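Local coordinates for protein hyaluronidase (Streptomyces koganeiensis, PDB 4UFQ) that probably degrades hyaluronan as a hyalurononglucosaminidase, built as a trimer of elongated, strand-rich chains related to the phage tail-fibre hyaluronidases, at residues A125-T130 with I147-T152. Numbering follows the deposited sequence.
Sequences ALRNNT and IDRAAT. With SO4 (sulfate ion), chain Q.
The guanidinium of Arg149 carries Arg127 CB over the centre of one face, 3.6 Å above its plane, and the guanidinium of Arg127 in turn has Arg149 CG over one face, offset toward the rim. The contact lies at the margin of the mixed beta sheet of this fibre-like trimer: Arg127 comes from strand 124-127, Arg149 is the second residue of the type II turn from Asp148 to Ala151, just after strand 147-148, and strand 132-137 pairs antiparallel with both strands. The two guanidinium planes are only 5° apart, yet each covers the other's aliphatic chain rather than its charged group, which leaves Arg127 NE and Arg149 NE 4.3 Å from each other. Arg149 CG stands anti to the backbone N (chi1 -172°), which brings it over Arg127. The like charges are probably offset by Asp133, which forms a salt bridge with Arg127 NE and also accepts a bond from Ala150 N. At the edge of the Arg127 group sits a sulfate, probably from the crystallisation liquor; Arg127 NH2 donates a hydrogen bond to its O3 at 2.7 Å. Arg127 NH1 bonds O4 at 3.0 Å, and Ala150 CB packs against that same oxygen. Arg149 NE donates to Leu132 O, and at the guanidinium edge NH2 gives Asn129 O a weak hydrogen bond of 2.9 Å, bent to 125° at the hydrogen.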
loop_
_atom_site.group_PDB
_atom_site.type_symbol
_atom_site.label_atom_id
_atom_site.label_comp_id
_atom_site.label_asym_id
_atom_site.label_seq_id
_atom_site.Cartn_x
_atom_site.Cartn_y
_atom_site.Cartn_z
ATOM N N ALA B 125 -4.965 4.954 -2.973
ATOM C CA ALA B 125 -4.834 6.168 -3.765
ATOM C C ALA B 125 -3.552 6.866 -3.371
ATOM O O ALA B 125 -3.412 7.297 -2.212
ATOM C CB ALA B 125 -6.005 7.088 -3.526
ATOM N N LEU B 126 -2.629 6.962 -4.318
ATOM C CA LEU B 126 -1.354 7.639 -4.134
ATOM C C LEU B 126 -1.398 8.950 -4.897
ATOM O O LEU B 126 -1.426 8.940 -6.138
ATOM C CB LEU B 126 -0.168 6.750 -4.575
ATOM C CG LEU B 126 -0.191 5.316 -4.037
ATOM C CD1 LEU B 126 1.045 4.580 -4.505
ATOM C CD2 LEU B 126 -0.299 5.305 -2.491
ATOM N N ARG B 127 -1.448 10.061 -4.162
ATOM C CA ARG B 127 -1.741 11.378 -4.714
ATOM C C ARG B 127 -0.676 12.385 -4.329
ATOM O O ARG B 127 -0.844 13.187 -3.395
ATOM C CB ARG B 127 -3.135 11.839 -4.262
ATOM C CG ARG B 127 -4.253 11.062 -4.928
ATOM C CD ARG B 127 -5.658 11.348 -4.379
ATOM N NE ARG B 127 -6.639 10.725 -5.278
ATOM C CZ ARG B 127 -7.959 10.777 -5.143
ATOM N NH1 ARG B 127 -8.506 11.430 -4.132
ATOM N NH2 ARG B 127 -8.739 10.162 -6.031
ATOM N N ASN B 128 0.419 12.357 -5.073
ATOM C CA ASN B 128 1.564 13.209 -4.798
ATOM C C ASN B 128 1.570 14.456 -5.672
ATOM O O ASN B 128 1.830 15.568 -5.192
ATOM C CB ASN B 128 2.834 12.396 -5.037
ATOM C CG ASN B 128 4.056 13.045 -4.448
ATOM O OD1 ASN B 128 4.003 13.594 -3.355
ATOM N ND2 ASN B 128 5.161 13.019 -5.183
ATOM N N ASN B 129 1.279 14.261 -6.958
ATOM C CA ASN B 129 1.366 15.342 -7.935
ATOM C C ASN B 129 0.029 16.036 -8.188
ATOM O O ASN B 129 -0.995 15.380 -8.400
ATOM C CB ASN B 129 1.979 14.794 -9.222
ATOM C CG ASN B 129 3.413 14.369 -9.014
ATOM O OD1 ASN B 129 4.281 15.210 -8.762
ATOM N ND2 ASN B 129 3.665 13.068 -9.065
ATOM N N THR B 130 0.051 17.368 -8.140
ATOM C CA THR B 130 -1.173 18.167 -8.210
ATOM C C THR B 130 -1.989 17.808 -9.455
ATOM O O THR B 130 -1.447 17.685 -10.566
ATOM C CB THR B 130 -0.856 19.671 -8.206
ATOM O OG1 THR B 130 -0.114 19.994 -7.024
ATOM C CG2 THR B 130 -2.133 20.506 -8.235
ATOM N N ILE B 147 -3.829 9.299 -14.309
ATOM C CA ILE B 147 -5.101 9.859 -14.742
ATOM C C ILE B 147 -5.394 11.123 -13.939
ATOM O O ILE B 147 -4.771 11.385 -12.897
ATOM C CB ILE B 147 -6.275 8.829 -14.605
ATOM C CG1 ILE B 147 -6.469 8.416 -13.135
ATOM C CG2 ILE B 147 -6.020 7.621 -15.499
ATOM C CD1 ILE B 147 -7.710 7.567 -12.910
ATOM N N ASP B 148 -6.336 11.920 -14.418
ATOM C CA ASP B 148 -6.753 13.104 -13.693
ATOM C C ASP B 148 -7.299 12.671 -12.335
ATOM O O ASP B 148 -7.984 11.644 -12.234
ATOM C CB ASP B 148 -7.825 13.863 -14.478
ATOM C CG ASP B 148 -7.302 14.472 -15.774
ATOM O OD1 ASP B 148 -6.077 14.647 -15.925
ATOM O OD2 ASP B 148 -8.139 14.803 -16.635
ATOM N N ARG B 149 -6.994 13.437 -11.294
ATOM C CA ARG B 149 -7.366 13.032 -9.941
ATOM C C ARG B 149 -8.874 12.836 -9.841
ATOM O O ARG B 149 -9.661 13.687 -10.270
ATOM C CB ARG B 149 -6.898 14.051 -8.896
ATOM C CG ARG B 149 -7.111 13.564 -7.463
ATOM C CD ARG B 149 -6.390 14.435 -6.462
ATOM N NE ARG B 149 -4.944 14.440 -6.680
ATOM C CZ ARG B 149 -4.074 15.019 -5.865
ATOM N NH1 ARG B 149 -4.512 15.624 -4.773
ATOM N NH2 ARG B 149 -2.773 14.990 -6.134
ATOM N N ALA B 150 -9.247 11.691 -9.284
ATOM C CA ALA B 150 -10.636 11.307 -8.998
ATOM C C ALA B 150 -11.435 10.908 -10.238
ATOM O O ALA B 150 -12.622 10.589 -10.143
ATOM C CB ALA B 150 -11.379 12.392 -8.187
ATOM N N ALA B 151 -10.783 10.893 -11.395
ATOM C CA ALA B 151 -11.439 10.426 -12.612
ATOM C C ALA B 151 -11.665 8.920 -12.569
ATOM O O ALA B 151 -10.960 8.190 -11.888
ATOM C CB ALA B 151 -10.606 10.776 -13.856
ATOM N N THR B 152 -12.657 8.455 -13.316
ATOM C CA THR B 152 -12.884 7.029 -13.475
ATOM C C THR B 152 -11.974 6.461 -14.574
ATOM O O THR B 152 -12.007 6.943 -15.715
ATOM C CB THR B 152 -14.343 6.765 -13.864
ATOM O OG1 THR B 152 -15.203 7.362 -12.892
ATOM C CG2 THR B 152 -14.625 5.272 -13.914
HETATM S S SO4 Q . -12.157 10.066 -4.954
HETATM O O1 SO4 Q . -12.427 9.442 -3.656
HETATM O O2 SO4 Q . -13.424 10.377 -5.626
HETATM O O3 SO4 Q . -11.308 9.213 -5.792
HETATM O O4 SO4 Q . -11.466 11.336 -4.726
#